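Local coordinates for CDGSH iron-sulfur domain-containing protein 3, mitochondrial (Homo sapiens, PDB 6AVJ) that carries two [2Fe-2S] clusters in mitochondria, can pass them to the apoferrodoxins FDX1 and FDX2, and contributes to iron and reactive oxygen homeostasis, at residues Thr21-Val26 with Leu47-Phe52; Gln33-Gly38 with Val60-Cys65. The protein carries 2 engineered substitutions. All blocks are in the same frame, centred on the assembly; numbering follows the deposited sequence.

Interaction 1: residues Thr21-Val26 with Leu47-Phe52. With FES (Fe2/s2 (inorganic) cluster), chain D.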
ATOM      1  N   THR A  21      -8.816  12.927  -3.607  1.00 15.68           N
ATOM      2  CA  THR A  21      -7.968  12.578  -2.462  1.00 13.58           C
ATOM      3  C   THR A  21      -8.019  11.084  -2.205  1.00 14.25           C
ATOM      4  O   THR A  21      -9.096  10.484  -2.197  1.00 10.78           O
ATOM      5  CB  THR A  21      -8.401  13.327  -1.193  1.00 15.63           C
ATOM      6  OG1 THR A  21      -8.160  14.708  -1.404  1.00 17.46           O
ATOM      7  CG2 THR A  21      -7.593  12.856   0.027  1.00 18.84           C
ATOM      8  N   TYR A  22      -6.845  10.488  -2.006  1.00 14.05           N
ATOM      9  CA  TYR A  22      -6.704   9.058  -1.800  1.00 11.80           C
ATOM     10  C   TYR A  22      -5.951   8.831  -0.497  1.00 11.33           C
ATOM     11  O   TYR A  22      -5.195   9.706  -0.049  1.00 13.21           O
ATOM     12  CB  TYR A  22      -5.949   8.392  -2.970  1.00 14.23           C
ATOM     13  CG  TYR A  22      -6.662   8.501  -4.313  1.00 13.04           C
ATOM     14  CD1 TYR A  22      -6.492   9.617  -5.138  1.00 11.69           C
ATOM     15  CD2 TYR A  22      -7.558   7.523  -4.719  1.00 14.90           C
ATOM     16  CE1 TYR A  22      -7.182   9.734  -6.352  1.00 14.98           C
ATOM     17  CE2 TYR A  22      -8.238   7.626  -5.959  1.00 17.22           C
ATOM     18  CZ  TYR A  22      -8.037   8.730  -6.758  1.00 16.13           C
ATOM     19  OH  TYR A  22      -8.719   8.835  -7.957  1.00 14.39           O
ATOM     20  N   ARG A  23      -6.134   7.627   0.077  1.00 11.50           N
ATOM     21  CA  ARG A  23      -5.497   7.226   1.352  1.00 11.04           C
ATOM     22  C   ARG A  23      -4.875   5.849   1.165  1.00  9.03           C
ATOM     23  O   ARG A  23      -5.576   4.832   1.167  1.00 11.28           O
ATOM     24  CB  ARG A  23      -6.488   7.236   2.500  1.00 13.49           C
ATOM     25  CG  ARG A  23      -6.917   8.683   2.905  1.00 18.94           C
ATOM     26  CD  ARG A  23      -8.043   8.711   3.895  1.00 20.57           C
ATOM     27  NE  ARG A  23      -8.309  10.091   4.324  1.00 24.63           N
ATOM     28  CZ  ARG A  23      -9.001  10.985   3.616  1.00 26.27           C
ATOM     29  NH1 ARG A  23      -9.529  10.659   2.441  1.00 22.03           N
ATOM     30  NH2 ARG A  23      -9.181  12.217   4.084  1.00 32.79           N
ATOM     31  N   TRP A  24      -3.574   5.829   0.928  1.00  8.91           N
ATOM     32  CA  TRP A  24      -2.882   4.580   0.635  1.00 11.22           C
ATOM     33  C   TRP A  24      -2.670   3.764   1.905  1.00 10.70           C
ATOM     34  O   TRP A  24      -2.234   4.292   2.925  1.00  9.79           O
ATOM     35  CB  TRP A  24      -1.533   4.855   0.015  1.00  8.48           C
ATOM     36  CG  TRP A  24      -0.670   3.623  -0.259  1.00  6.75           C
ATOM     37  CD1 TRP A  24      -0.938   2.645  -1.145  1.00 10.40           C
ATOM     38  CD2 TRP A  24       0.605   3.319   0.304  1.00  8.55           C
ATOM     39  NE1 TRP A  24       0.085   1.732  -1.178  1.00  9.73           N
ATOM     40  CE2 TRP A  24       1.056   2.138  -0.298  1.00  8.99           C
ATOM     41  CE3 TRP A  24       1.441   3.960   1.223  1.00  8.97           C
ATOM     42  CZ2 TRP A  24       2.277   1.535   0.066  1.00 10.77           C
ATOM     43  CZ3 TRP A  24       2.638   3.393   1.553  1.00 12.38           C
ATOM     44  CH2 TRP A  24       3.047   2.180   0.988  1.00 10.29           C
ATOM     45  N   CYS A  25      -2.925   2.468   1.838  1.00 10.85           N
ATOM     46  CA  CYS A  25      -2.742   1.670   3.042  1.00  9.14           C
ATOM     47  C   CYS A  25      -1.247   1.457   3.271  1.00 11.31           C
ATOM     48  O   CYS A  25      -0.547   0.873   2.432  1.00  9.39           O
ATOM     49  CB  CYS A  25      -3.508   0.345   2.948  1.00 13.28           C
ATOM     50  SG  CYS A  25      -3.100  -0.828   4.268  1.00  9.56           S
ATOM     51  N   VAL A  26      -0.754   1.940   4.411  1.00  9.22           N
ATOM     52  CA  VAL A  26       0.655   1.744   4.738  1.00 10.70           C
ATOM     53  C   VAL A  26       0.887   0.483   5.564  1.00 10.82           C
ATOM     54  O   VAL A  26       2.037   0.014   5.645  1.00 10.99           O
ATOM     55  CB  VAL A  26       1.219   2.951   5.510  1.00 12.35           C
ATOM     56  CG1 VAL A  26       0.889   4.267   4.820  1.00 13.42           C
ATOM     57  CG2 VAL A  26       0.721   2.954   6.963  1.00 12.14           C
ATOM     58  N   LEU A  47      -0.463   3.091  13.198  1.00 16.23           N
ATOM     59  CA  LEU A  47      -0.166   3.540  11.833  1.00 14.83           C
ATOM     60  C   LEU A  47      -1.377   4.272  11.296  1.00 19.39           C
ATOM     61  O   LEU A  47      -2.469   4.181  11.852  1.00 17.27           O
ATOM     62  CB  LEU A  47       0.196   2.345  10.936  1.00 12.63           C
ATOM     63  CG  LEU A  47       1.434   1.562  11.407  1.00 13.02           C
ATOM     64  CD1 LEU A  47       1.598   0.246  10.605  1.00 13.05           C
ATOM     65  CD2 LEU A  47       2.717   2.401  11.349  1.00 18.26           C
ATOM     66  N   SER A  48      -1.178   5.030  10.220  1.00 13.47           N
ATOM     67  CA  SER A  48      -2.290   5.720   9.600  1.00 12.06           C
ATOM     68  C   SER A  48      -1.970   5.914   8.116  1.00 13.29           C
ATOM     69  O   SER A  48      -0.800   5.876   7.738  1.00 11.07           O
ATOM     70  CB  SER A  48      -2.579   7.062  10.294  1.00 18.83           C
ATOM     71  OG  SER A  48      -1.491   7.900  10.126  1.00 28.06           O
ATOM     72  N   PRO A  49      -2.982   6.039   7.255  1.00 12.97           N
ATOM     73  CA  PRO A  49      -2.736   5.936   5.806  1.00 13.04           C
ATOM     74  C   PRO A  49      -2.026   7.174   5.269  1.00  9.11           C
ATOM     75  O   PRO A  49      -2.050   8.253   5.874  1.00 13.34           O
ATOM     76  CB  PRO A  49      -4.148   5.800   5.223  1.00 14.92           C
ATOM     77  CG  PRO A  49      -4.990   6.562   6.166  1.00 16.11           C
ATOM     78  CD  PRO A  49      -4.412   6.181   7.533  1.00 16.41           C
ATOM     79  N   LEU A  50      -1.325   6.981   4.161  1.00 10.92           N
ATOM     80  CA  LEU A  50      -0.615   8.065   3.480  1.00 11.18           C
ATOM     81  C   LEU A  50      -1.621   8.798   2.600  1.00 10.26           C
ATOM     82  O   LEU A  50      -2.018   8.316   1.536  1.00 10.13           O
ATOM     83  CB  LEU A  50       0.575   7.514   2.691  1.00 12.76           C
ATOM     84  CG  LEU A  50       1.455   8.577   1.979  1.00 14.82           C
ATOM     85  CD1 LEU A  50       2.256   9.284   3.015  1.00 22.14           C
ATOM     86  CD2 LEU A  50       2.447   7.923   0.990  1.00 19.93           C
ATOM     87  N   LYS A  51      -2.068   9.964   3.056  1.00 11.25           N
ATOM     88  CA  LYS A  51      -3.060  10.723   2.300  1.00 13.68           C
ATOM     89  C   LYS A  51      -2.367  11.472   1.167  1.00 14.34           C
ATOM     90  O   LYS A  51      -1.316  12.100   1.372  1.00 14.33           O
ATOM     91  CB  LYS A  51      -3.827  11.686   3.217  1.00 17.89           C
ATOM     92  CG  LYS A  51      -5.031  12.380   2.542  1.00 19.65           C
ATOM     93  CD  LYS A  51      -5.911  13.195   3.532  1.00 24.66           C
ATOM     94  CE  LYS A  51      -5.141  14.361   4.063  1.00 30.87           C
ATOM     95  NZ  LYS A  51      -6.011  15.242   4.909  1.00 38.59           N
ATOM     96  N   PHE A  52      -2.933  11.383  -0.043  1.00 12.17           N
ATOM     97  CA  PHE A  52      -2.390  12.119  -1.186  1.00 11.21           C
ATOM     98  C   PHE A  52      -3.511  12.526  -2.135  1.00 14.42           C
ATOM     99  O   PHE A  52      -4.562  11.892  -2.214  1.00 15.09           O
ATOM    100  CB  PHE A  52      -1.299  11.366  -1.969  1.00 15.58           C
ATOM    101  CG  PHE A  52      -1.776  10.130  -2.708  1.00 13.27           C
ATOM    102  CD1 PHE A  52      -2.010   8.946  -2.018  1.00 13.31           C
ATOM    103  CD2 PHE A  52      -1.985  10.146  -4.086  1.00 16.50           C
ATOM    104  CE1 PHE A  52      -2.418   7.800  -2.684  1.00 13.70           C
ATOM    105  CE2 PHE A  52      -2.434   8.990  -4.747  1.00 12.04           C
ATOM    106  CZ  PHE A  52      -2.626   7.840  -4.058  1.00 12.20           C
TER
HETATM  107 FE1  FES D 201      -5.459   2.096   7.073  1.00 13.79          FE
HETATM  108 FE2  FES D 201      -3.786   0.115   6.311  1.00 13.51          FE
HETATM  109  S1  FES D 201      -3.254   2.209   6.635  1.00 12.13           S
HETATM  110  S2  FES D 201      -5.950  -0.023   6.662  1.00 11.52           S
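Y22, R23 and W24 run antiparallel to F52, K51 and L50; the axes of the short strands 21-24 and 50-52 approach to 4.6 Å, their N-to-C directions at 160°. Y22 with F52 and W24 with L50 are hydrogen-bonded pairs; Y22 N donates to F52 O at 2.7 Å, and L50 N donates to W24 O at 3.1 Å. R23 with K51 is the non-hydrogen-bonded pair between them. On the face that carries Y22, W24, L50 and F52, F52 CG sits between its backbone N and carbonyl carbon (chi1 67°), and the ring takes Y22 CB over one face, a CH-pi contact 3.8 Å from the ring centroid. W24 CB meets the edge of the same ring. An alanine in place of F52 would probably leave Y22 CB without this aromatic partner and open a gap beside W24 CB. In this NEET fold, strand 21-24 runs directly into the first cluster site, where C25 SG binds iron FE2 at 2.4 Å, and strand 50-52 starts from it at P49. The two methyls of V26 divide their contacts: CG2 lies 3.4 Å from S48 O and CG1 packs on L50 CB. P49, a compact ring, sets its CB 3.3 Å from W24 O. On the other face, R23 and K51, both exposed, lie side by side, K51 CD over one face of the guanidinium, 3.5 Å from R23 NH2; solvent probably screens their like charges.

Interaction 2: residues Gln33-Gly38 with Val60-Cys65. With FES (Fe2/s2 (inorganic) cluster), chain E; FES (Fe2/s2 (inorganic) cluster), chain D.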
ATOM      1  N   GLN A  33      -7.326  -3.362  -0.653  1.00 13.72           N
ATOM      2  CA  GLN A  33      -6.042  -2.909  -1.133  1.00 12.42           C
ATOM      3  C   GLN A  33      -6.254  -2.244  -2.486  1.00 14.26           C
ATOM      4  O   GLN A  33      -7.078  -2.711  -3.283  1.00 12.66           O
ATOM      5  CB  GLN A  33      -5.057  -4.068  -1.260  1.00 14.04           C
ATOM      6  CG  GLN A  33      -4.518  -4.598   0.075  1.00 13.30           C
ATOM      7  CD  GLN A  33      -3.708  -3.545   0.817  1.00 16.19           C
ATOM      8  OE1 GLN A  33      -3.031  -2.689   0.193  1.00 11.78           O
ATOM      9  NE2 GLN A  33      -3.791  -3.570   2.141  1.00 12.16           N
ATOM     10  N   PRO A  34      -5.481  -1.195  -2.803  1.00 14.42           N
ATOM     11  CA  PRO A  34      -4.277  -0.661  -2.122  1.00 11.58           C
ATOM     12  C   PRO A  34      -4.578   0.442  -1.133  1.00 12.19           C
ATOM     13  O   PRO A  34      -3.646   1.087  -0.637  1.00 12.16           O
ATOM     14  CB  PRO A  34      -3.467  -0.073  -3.268  1.00 10.35           C
ATOM     15  CG  PRO A  34      -4.520   0.387  -4.222  1.00 10.53           C
ATOM     16  CD  PRO A  34      -5.670  -0.566  -4.126  1.00 11.92           C
ATOM     17  N   PHE A  35      -5.845   0.681  -0.850  1.00  8.61           N
ATOM     18  CA  PHE A  35      -6.272   1.832  -0.058  1.00 13.75           C
ATOM     19  C   PHE A  35      -6.697   1.415   1.345  1.00 13.12           C
ATOM     20  O   PHE A  35      -7.056   0.266   1.595  1.00 11.93           O
ATOM     21  CB  PHE A  35      -7.454   2.556  -0.760  1.00 14.79           C
ATOM     22  CG  PHE A  35      -7.109   3.042  -2.146  1.00 13.65           C
ATOM     23  CD1 PHE A  35      -6.156   4.015  -2.314  1.00 14.30           C
ATOM     24  CD2 PHE A  35      -7.732   2.502  -3.273  1.00 19.67           C
ATOM     25  CE1 PHE A  35      -5.822   4.464  -3.572  1.00 15.11           C
ATOM     26  CE2 PHE A  35      -7.416   2.934  -4.521  1.00 17.38           C
ATOM     27  CZ  PHE A  35      -6.444   3.913  -4.681  1.00 14.53           C
ATOM     28  N   CYS A  36      -6.677   2.386   2.245  1.00 11.03           N
ATOM     29  CA  CYS A  36      -7.064   2.189   3.642  1.00 16.11           C
ATOM     30  C   CYS A  36      -8.572   1.935   3.785  1.00 16.27           C
ATOM     31  O   CYS A  36      -9.390   2.576   3.128  1.00 17.87           O
ATOM     32  CB  CYS A  36      -6.637   3.423   4.432  1.00 12.46           C
ATOM     33  SG  CYS A  36      -7.072   3.547   6.142  1.00 12.04           S
ATOM     34  N   ASP A  37      -8.916   0.952   4.610  1.00 11.38           N
ATOM     35  CA  ASP A  37     -10.284   0.680   5.023  1.00 15.49           C
ATOM     36  C   ASP A  37     -10.475   0.864   6.525  1.00 20.10           C
ATOM     37  O   ASP A  37     -11.521   0.471   7.062  1.00 14.87           O
ATOM     38  CB  ASP A  37     -10.700  -0.746   4.600  1.00 14.35           C
ATOM     39  CG  ASP A  37     -10.001  -1.876   5.386  1.00 15.98           C
ATOM     40  OD1 ASP A  37      -9.130  -1.631   6.301  1.00 11.86           O
ATOM     41  OD2 ASP A  37     -10.334  -3.071   5.068  1.00 15.23           O
ATOM     42  N   GLY A  38      -9.509   1.460   7.214  1.00 13.39           N
ATOM     43  CA  GLY A  38      -9.646   1.718   8.643  1.00 16.30           C
ATOM     44  C   GLY A  38      -9.066   0.650   9.548  1.00 17.41           C
ATOM     45  O   GLY A  38      -9.013   0.859  10.765  1.00 13.01           O
ATOM     46  N   VAL A  60      -1.846   4.423 -12.483  1.00 12.44           N
ATOM     47  CA  VAL A  60      -0.622   4.242 -11.712  1.00 13.90           C
ATOM     48  C   VAL A  60      -0.646   2.832 -11.133  1.00 16.53           C
ATOM     49  O   VAL A  60      -1.669   2.158 -11.132  1.00 14.61           O
ATOM     50  CB  VAL A  60      -0.465   5.260 -10.580  1.00 11.69           C
ATOM     51  CG1 VAL A  60      -0.499   6.686 -11.137  1.00 13.43           C
ATOM     52  CG2 VAL A  60      -1.541   5.045  -9.553  1.00 12.91           C
ATOM     53  N   ALA A  61       0.484   2.412 -10.615  1.00 10.14           N
ATOM     54  CA  ALA A  61       0.589   1.122  -9.906  1.00 11.72           C
ATOM     55  C   ALA A  61       0.918   1.416  -8.449  1.00  9.08           C
ATOM     56  O   ALA A  61       1.964   2.006  -8.163  1.00 10.40           O
ATOM     57  CB  ALA A  61       1.665   0.247 -10.526  1.00 17.43           C
ATOM     58  N   LEU A  62      -0.003   1.085  -7.541  1.00 12.61           N
ATOM     59  CA  LEU A  62       0.194   1.333  -6.111  1.00 12.19           C
ATOM     60  C   LEU A  62       0.721   0.096  -5.388  1.00 11.35           C
ATOM     61  O   LEU A  62       0.326  -1.030  -5.674  1.00 10.93           O
ATOM     62  CB  LEU A  62      -1.110   1.816  -5.454  1.00  9.30           C
ATOM     63  CG  LEU A  62      -1.579   3.193  -6.012  1.00  9.04           C
ATOM     64  CD1 LEU A  62      -2.842   3.694  -5.413  1.00 10.71           C
ATOM     65  CD2 LEU A  62      -0.475   4.233  -6.005  1.00 13.91           C
ATOM     66  N   CYS A  63       1.581   0.330  -4.405  1.00 10.24           N
ATOM     67  CA  CYS A  63       2.306  -0.751  -3.756  1.00  9.05           C
ATOM     68  C   CYS A  63       1.406  -1.480  -2.764  1.00  8.49           C
ATOM     69  O   CYS A  63       0.693  -0.851  -1.947  1.00  9.00           O
ATOM     70  CB  CYS A  63       3.539  -0.169  -3.048  1.00  8.37           C
ATOM     71  SG  CYS A  63       4.424  -1.343  -2.024  1.00  7.89           S
ATOM     72  N   THR A  64       1.441  -2.805  -2.848  1.00  7.90           N
ATOM     73  CA  THR A  64       0.729  -3.704  -1.950  1.00 13.65           C
ATOM     74  C   THR A  64       1.667  -4.492  -1.034  1.00 13.47           C
ATOM     75  O   THR A  64       1.236  -4.926   0.041  1.00 12.04           O
ATOM     76  CB  THR A  64      -0.097  -4.714  -2.758  1.00 11.26           C
ATOM     77  OG1 THR A  64       0.800  -5.396  -3.650  1.00 11.15           O
ATOM     78  CG2 THR A  64      -1.206  -4.050  -3.567  1.00 10.52           C
ATOM     79  N   CYS A  65       2.915  -4.724  -1.444  1.00  9.76           N
ATOM     80  CA  CYS A  65       3.877  -5.414  -0.549  1.00  9.85           C
ATOM     81  C   CYS A  65       4.323  -4.554   0.621  1.00 10.36           C
ATOM     82  O   CYS A  65       4.852  -5.095   1.613  1.00  9.90           O
ATOM     83  CB  CYS A  65       5.101  -5.871  -1.321  1.00  8.85           C
ATOM     84  SG  CYS A  65       6.263  -4.494  -1.807  1.00  9.41           S
TER
HETATM   85 FE1  FES E 202       5.736  -3.196  -6.096  1.00 10.84          FE
HETATM   86 FE2  FES E 202       5.380  -2.935  -3.358  1.00 10.85          FE
HETATM   87  S1  FES E 202       4.000  -3.833  -4.854  1.00 10.82           S
HETATM   88  S2  FES E 202       7.059  -2.237  -4.613  1.00 10.04           S
HETATM   89 FE1  FES D 201      -5.459   2.096   7.073  1.00 13.79          FE
HETATM   90 FE2  FES D 201      -3.786   0.115   6.311  1.00 13.51          FE
HETATM   91  S1  FES D 201      -3.254   2.209   6.635  1.00 12.13           S
HETATM   92  S2  FES D 201      -5.950  -0.023   6.662  1.00 11.52           S
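P34 and F35 meet L62 in the buried seam between the two CDGSH-type [2Fe-2S] sites of this NEET-fold monomer. The loop 33-38 ends in C36-D37-G38 of the first CDGSH signature, while 60-65 runs off strand 58-62 into C63 and C65, the first two ligands of the second cluster. No hydrogen bond crosses between the segments, so apolar packing carries the contact. P34 CB touches L62 CB at 3.7 Å, the two side chains crossing at about a right angle. L62 CD1 is anti to its own CA (chi2 180°) and in this extended form reaches F35 CE1 at 3.6 Å. L62 thus meets P34 with CB and F35 with the end of one branch, CD1. The peptide bond before P34 is cis, a form proline tolerates well, and P34 CG stands 3.8 Å above the F35 plane, over the ring centre.

The polar ends of Q33 and T64 are bonded to residues outside the two segments. Q33 OE1 is hydrogen-bonded to K66 NZ, and T64 OG1, the hydroxyl of a buried residue, to T10 O. Behind the seam, C63 SG and C65 SG bind the same iron, FE2 of the second cluster, at 2.3 Å for C63 SG. On the first cluster, C36 SG, anti to its backbone N (chi1 176°), binds FE1 at 2.4 Å together with the engineered C40. D37 is held by both carboxylate oxygens, OD1 to S39 OG and OD2 to K31 N. Glycine suits position 38, whose phi of 94° would press a CB against the preceding carbonyl oxygen; G38 is the N-cap of helix 39-42, and its backbone N makes a weak hydrogen bond of 3.4 Å to C36 SG.

In the fold
The centres of interactions 1 and 2 lie about 8 Å apart, and their segments alternate along the chain: 21-26, 33-38, 47-52, then 60-65. Interaction 1 is a pairing within one two-stranded sheet, whereas 60-65 starts on the other, in which strand 58-62 pairs with 12-16; strands 50-53 and 58-62 are consecutive. The contacts touch directly, through a probable hydrogen bond from W24 NE1 to C63 O at 2.8 Å and another between C36 N and R23 O. Both border the first cluster, and interaction 2 also reaches the second. The single chain therefore ties its two cluster sites together within one compact monomer.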